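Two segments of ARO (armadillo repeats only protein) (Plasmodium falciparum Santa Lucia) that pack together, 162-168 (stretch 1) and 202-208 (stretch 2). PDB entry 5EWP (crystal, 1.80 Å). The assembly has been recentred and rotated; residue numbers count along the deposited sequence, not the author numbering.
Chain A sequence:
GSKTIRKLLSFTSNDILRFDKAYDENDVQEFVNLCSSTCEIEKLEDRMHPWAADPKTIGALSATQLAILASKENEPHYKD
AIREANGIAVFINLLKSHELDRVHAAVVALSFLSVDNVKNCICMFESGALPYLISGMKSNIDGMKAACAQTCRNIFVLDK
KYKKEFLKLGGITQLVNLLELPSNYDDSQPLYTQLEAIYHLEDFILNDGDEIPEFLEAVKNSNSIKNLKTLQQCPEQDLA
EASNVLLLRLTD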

ATOM      1  N   TYR A 162      -5.190  15.887  -3.190  1.00 19.00           N
ATOM      2  CA  TYR A 162      -4.741  14.651  -2.524  1.00 19.83           C
ATOM      3  C   TYR A 162      -3.261  14.776  -2.165  1.00 22.32           C
ATOM      4  O   TYR A 162      -2.831  14.353  -1.084  1.00 19.56           O
ATOM      5  CB  TYR A 162      -4.964  13.419  -3.401  1.00 16.15           C
ATOM      6  CG  TYR A 162      -6.403  13.132  -3.767  1.00 14.75           C
ATOM      7  CD1 TYR A 162      -7.457  13.884  -3.246  1.00 19.08           C
ATOM      8  CD2 TYR A 162      -6.706  12.088  -4.636  1.00 16.44           C
ATOM      9  CE1 TYR A 162      -8.795  13.609  -3.613  1.00 19.57           C
ATOM     10  CE2 TYR A 162      -8.020  11.803  -4.999  1.00 16.20           C
ATOM     11  CZ  TYR A 162      -9.053  12.559  -4.485  1.00 20.09           C
ATOM     12  OH  TYR A 162     -10.339  12.247  -4.870  1.00 19.78           O
ATOM     13  N   LYS A 163      -2.487  15.366  -3.076  1.00 17.28           N
ATOM     14  CA  LYS A 163      -1.069  15.630  -2.830  1.00 22.05           C
ATOM     15  C   LYS A 163      -0.883  16.590  -1.660  1.00 25.56           C
ATOM     16  O   LYS A 163       0.011  16.398  -0.833  1.00 24.04           O
ATOM     17  CB  LYS A 163      -0.391  16.191  -4.081  1.00 22.07           C
ATOM     18  CG  LYS A 163      -0.227  15.177  -5.204  1.00 20.54           C
ATOM     19  CD  LYS A 163       0.360  15.820  -6.440  1.00 22.12           C
ATOM     20  CE  LYS A 163       0.640  14.803  -7.529  1.00 20.30           C
ATOM     21  NZ  LYS A 163       1.255  15.496  -8.709  1.00 22.89           N
ATOM     22  N   LYS A 164      -1.696  17.643  -1.614  1.00 23.85           N
ATOM     23  CA  LYS A 164      -1.662  18.592  -0.494  1.00 22.70           C
ATOM     24  C   LYS A 164      -1.906  17.906   0.842  1.00 26.18           C
ATOM     25  O   LYS A 164      -1.211  18.181   1.831  1.00 23.20           O
ATOM     26  CB  LYS A 164      -2.694  19.707  -0.687  1.00 30.05           C
ATOM     27  CG  LYS A 164      -2.167  20.899  -1.458  1.00 43.44           C
ATOM     28  CD  LYS A 164      -3.296  21.807  -1.920  1.00 50.93           C
ATOM     29  CE  LYS A 164      -2.761  22.966  -2.749  1.00 54.05           C
ATOM     30  NZ  LYS A 164      -3.786  24.024  -2.958  1.00 60.23           N
ATOM     31  N   GLU A 165      -2.903  17.024   0.874  1.00 23.91           N
ATOM     32  CA  GLU A 165      -3.244  16.298   2.087  1.00 23.57           C
ATOM     33  C   GLU A 165      -2.107  15.338   2.465  1.00 26.40           C
ATOM     34  O   GLU A 165      -1.715  15.252   3.638  1.00 20.96           O
ATOM     35  CB  GLU A 165      -4.572  15.558   1.898  1.00 25.34           C
ATOM     36  CG  GLU A 165      -4.986  14.626   3.038  1.00 22.72           C
ATOM     37  CD  GLU A 165      -5.502  15.348   4.285  1.00 34.35           C
ATOM     38  OE1 GLU A 165      -5.406  16.588   4.360  1.00 31.95           O
ATOM     39  OE2 GLU A 165      -6.016  14.660   5.194  1.00 31.98           O
ATOM     40  N   PHE A 166      -1.573  14.634   1.469  1.00 23.04           N
ATOM     41  CA  PHE A 166      -0.432  13.747   1.675  1.00 20.94           C
ATOM     42  C   PHE A 166       0.739  14.500   2.325  1.00 24.82           C
ATOM     43  O   PHE A 166       1.333  14.044   3.318  1.00 23.60           O
ATOM     44  CB  PHE A 166      -0.020  13.126   0.334  1.00 20.66           C
ATOM     45  CG  PHE A 166       1.148  12.164   0.420  1.00 14.43           C
ATOM     46  CD1 PHE A 166       0.980  10.879   0.939  1.00 17.37           C
ATOM     47  CD2 PHE A 166       2.397  12.530  -0.050  1.00 17.21           C
ATOM     48  CE1 PHE A 166       2.056   9.992   1.001  1.00 16.49           C
ATOM     49  CE2 PHE A 166       3.471  11.653  -0.005  1.00 19.26           C
ATOM     50  CZ  PHE A 166       3.301  10.377   0.528  1.00 19.73           C
ATOM     51  N   LEU A 167       1.036  15.682   1.798  1.00 21.32           N
ATOM     52  CA  LEU A 167       2.109  16.522   2.339  1.00 16.79           C
ATOM     53  C   LEU A 167       1.822  16.962   3.772  1.00 19.23           C
ATOM     54  O   LEU A 167       2.692  16.900   4.644  1.00 24.77           O
ATOM     55  CB  LEU A 167       2.311  17.732   1.423  1.00 18.30           C
ATOM     56  CG  LEU A 167       3.332  18.796   1.824  1.00 21.61           C
ATOM     57  CD1 LEU A 167       4.709  18.189   1.938  1.00 28.64           C
ATOM     58  CD2 LEU A 167       3.309  19.920   0.797  1.00 27.61           C
ATOM     59  N   LYS A 168       0.589  17.394   4.009  1.00 23.06           N
ATOM     60  CA  LYS A 168       0.158  17.857   5.320  1.00 26.94           C
ATOM     61  C   LYS A 168       0.283  16.769   6.384  1.00 31.39           C
ATOM     62  O   LYS A 168       0.607  17.048   7.533  1.00 27.00           O
ATOM     63  CB  LYS A 168      -1.283  18.360   5.231  1.00 29.80           C
ATOM     64  CG  LYS A 168      -1.897  18.854   6.521  1.00 33.71           C
ATOM     65  CD  LYS A 168      -3.402  18.919   6.367  1.00 41.72           C
ATOM     66  CE  LYS A 168      -4.019  19.955   7.280  1.00 55.63           C
ATOM     67  NZ  LYS A 168      -3.701  19.657   8.696  1.00 60.71           N
ATOM     68  N   GLU A 202       8.903  11.831  -7.862  1.00 24.21           N
ATOM     69  CA  GLU A 202       8.701  12.481  -9.148  1.00 23.35           C
ATOM     70  C   GLU A 202       7.211  12.652  -9.444  1.00 26.43           C
ATOM     71  O   GLU A 202       6.781  13.721  -9.894  1.00 23.11           O
ATOM     72  CB  GLU A 202       9.375  11.685 -10.268  1.00 25.80           C
ATOM     73  CG  GLU A 202      10.894  11.746 -10.239  1.00 37.28           C
ATOM     74  CD  GLU A 202      11.531  11.037 -11.422  1.00 51.46           C
ATOM     75  OE1 GLU A 202      10.965  10.022 -11.882  1.00 51.99           O
ATOM     76  OE2 GLU A 202      12.598  11.494 -11.889  1.00 52.37           O
ATOM     77  N   ASP A 203       6.425  11.607  -9.182  1.00 21.20           N
ATOM     78  CA  ASP A 203       4.990  11.653  -9.447  1.00 23.54           C
ATOM     79  C   ASP A 203       4.268  12.659  -8.567  1.00 26.13           C
ATOM     80  O   ASP A 203       3.226  13.201  -8.948  1.00 25.85           O
ATOM     81  CB  ASP A 203       4.374  10.257  -9.280  1.00 24.83           C
ATOM     82  CG  ASP A 203       4.795   9.312 -10.394  1.00 28.81           C
ATOM     83  OD1 ASP A 203       5.414   9.796 -11.373  1.00 29.90           O
ATOM     84  OD2 ASP A 203       4.503   8.104 -10.314  1.00 22.91           O
ATOM     85  N   PHE A 204       4.822  12.901  -7.388  1.00 17.15           N
ATOM     86  CA  PHE A 204       4.322  13.936  -6.494  1.00 16.63           C
ATOM     87  C   PHE A 204       4.614  15.324  -7.070  1.00 20.84           C
ATOM     88  O   PHE A 204       3.752  16.196  -7.081  1.00 21.70           O
ATOM     89  CB  PHE A 204       4.967  13.805  -5.107  1.00 18.13           C
ATOM     90  CG  PHE A 204       4.461  14.799  -4.100  1.00 21.00           C
ATOM     91  CD1 PHE A 204       3.266  14.582  -3.439  1.00 19.99           C
ATOM     92  CD2 PHE A 204       5.192  15.936  -3.799  1.00 22.92           C
ATOM     93  CE1 PHE A 204       2.788  15.493  -2.500  1.00 21.72           C
ATOM     94  CE2 PHE A 204       4.737  16.845  -2.857  1.00 25.51           C
ATOM     95  CZ  PHE A 204       3.529  16.632  -2.206  1.00 23.91           C
ATOM     96  N   ILE A 205       5.841  15.517  -7.537  1.00 21.52           N
ATOM     97  CA  ILE A 205       6.279  16.833  -8.004  1.00 17.42           C
ATOM     98  C   ILE A 205       5.569  17.214  -9.298  1.00 20.66           C
ATOM     99  O   ILE A 205       5.221  18.378  -9.495  1.00 27.64           O
ATOM    100  CB  ILE A 205       7.809  16.871  -8.225  1.00 27.01           C
ATOM    101  CG1 ILE A 205       8.546  16.733  -6.889  1.00 23.13           C
ATOM    102  CG2 ILE A 205       8.240  18.162  -8.948  1.00 26.38           C
ATOM    103  CD1 ILE A 205       9.991  16.316  -7.038  1.00 27.44           C
ATOM    104  N   LEU A 206       5.344  16.231 -10.163  1.00 18.80           N
ATOM    105  CA  LEU A 206       4.822  16.488 -11.501  1.00 26.69           C
ATOM    106  C   LEU A 206       3.311  16.317 -11.609  1.00 28.71           C
ATOM    107  O   LEU A 206       2.733  15.394 -11.034  1.00 22.84           O
ATOM    108  CB  LEU A 206       5.505  15.566 -12.511  1.00 27.56           C
ATOM    109  CG  LEU A 206       7.029  15.664 -12.533  1.00 32.88           C
ATOM    110  CD1 LEU A 206       7.639  14.561 -13.390  1.00 24.01           C
ATOM    111  CD2 LEU A 206       7.459  17.051 -13.014  1.00 34.86           C
ATOM    112  N   ASN A 207       2.692  17.215 -12.372  1.00 26.55           N
ATOM    113  CA  ASN A 207       1.316  17.040 -12.818  1.00 30.09           C
ATOM    114  C   ASN A 207       1.364  16.858 -14.321  1.00 32.95           C
ATOM    115  O   ASN A 207       1.565  17.823 -15.059  1.00 29.65           O
ATOM    116  CB  ASN A 207       0.442  18.234 -12.436  1.00 34.15           C
ATOM    117  CG  ASN A 207      -0.984  18.094 -12.935  1.00 46.77           C
ATOM    118  OD1 ASN A 207      -1.359  17.069 -13.498  1.00 51.07           O
ATOM    119  ND2 ASN A 207      -1.775  19.139 -12.758  1.00 50.68           N
ATOM    120  N   ASP A 208       1.204  15.610 -14.759  1.00 32.56           N
ATOM    121  CA  ASP A 208       1.329  15.235 -16.169  1.00 45.09           C
ATOM    122  C   ASP A 208       2.550  15.860 -16.839  1.00 48.95           C
ATOM    123  O   ASP A 208       2.422  16.510 -17.870  1.00 47.44           O
ATOM    124  CB  ASP A 208       0.052  15.614 -16.937  1.00 49.86           C
TER

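Stretch 1 is a helical segment that meets stretch 2 through one turn, Lys163, Phe166 and Leu167, while Tyr162 and Glu165 stay out of reach and Lys164 points away. Lys163 does most of the work. Its CA-to-CB bond points toward stretch 2, and with chi1 at m and the remaining chi angles all t, the chain runs nearly straight to the place where the other helix ends. There Lys163 NZ donates three hydrogen bonds to backbone carbonyls: to Asp203 O at 3.0 Å, Phe204 O at 3.1 Å and Leu206 O at 2.8 Å. A helix end leaves carbonyls without the usual amide partners, and Leu206 is the first residue to leave helical phi/psi, so an ammonium with three protons suits this site well. Lysine also brings a methylene chain that tolerates burial: Lys163 CB lies 3.6 Å from Phe204 CE1.

One turn on, Phe166 (chi1 t) presents its ring edge, Phe166 CD2 standing 3.9 Å from Phe204 CE1. Leu167, partly exposed, adds its CB at 4.0 Å from Phe204 CZ. All three residues thus converge on Phe204, whose CB starts out sideways but whose buried ring comes nearer. The rule is economical: a flat apolar ring fills the gap between backbones, and one long cation ties down the helix end.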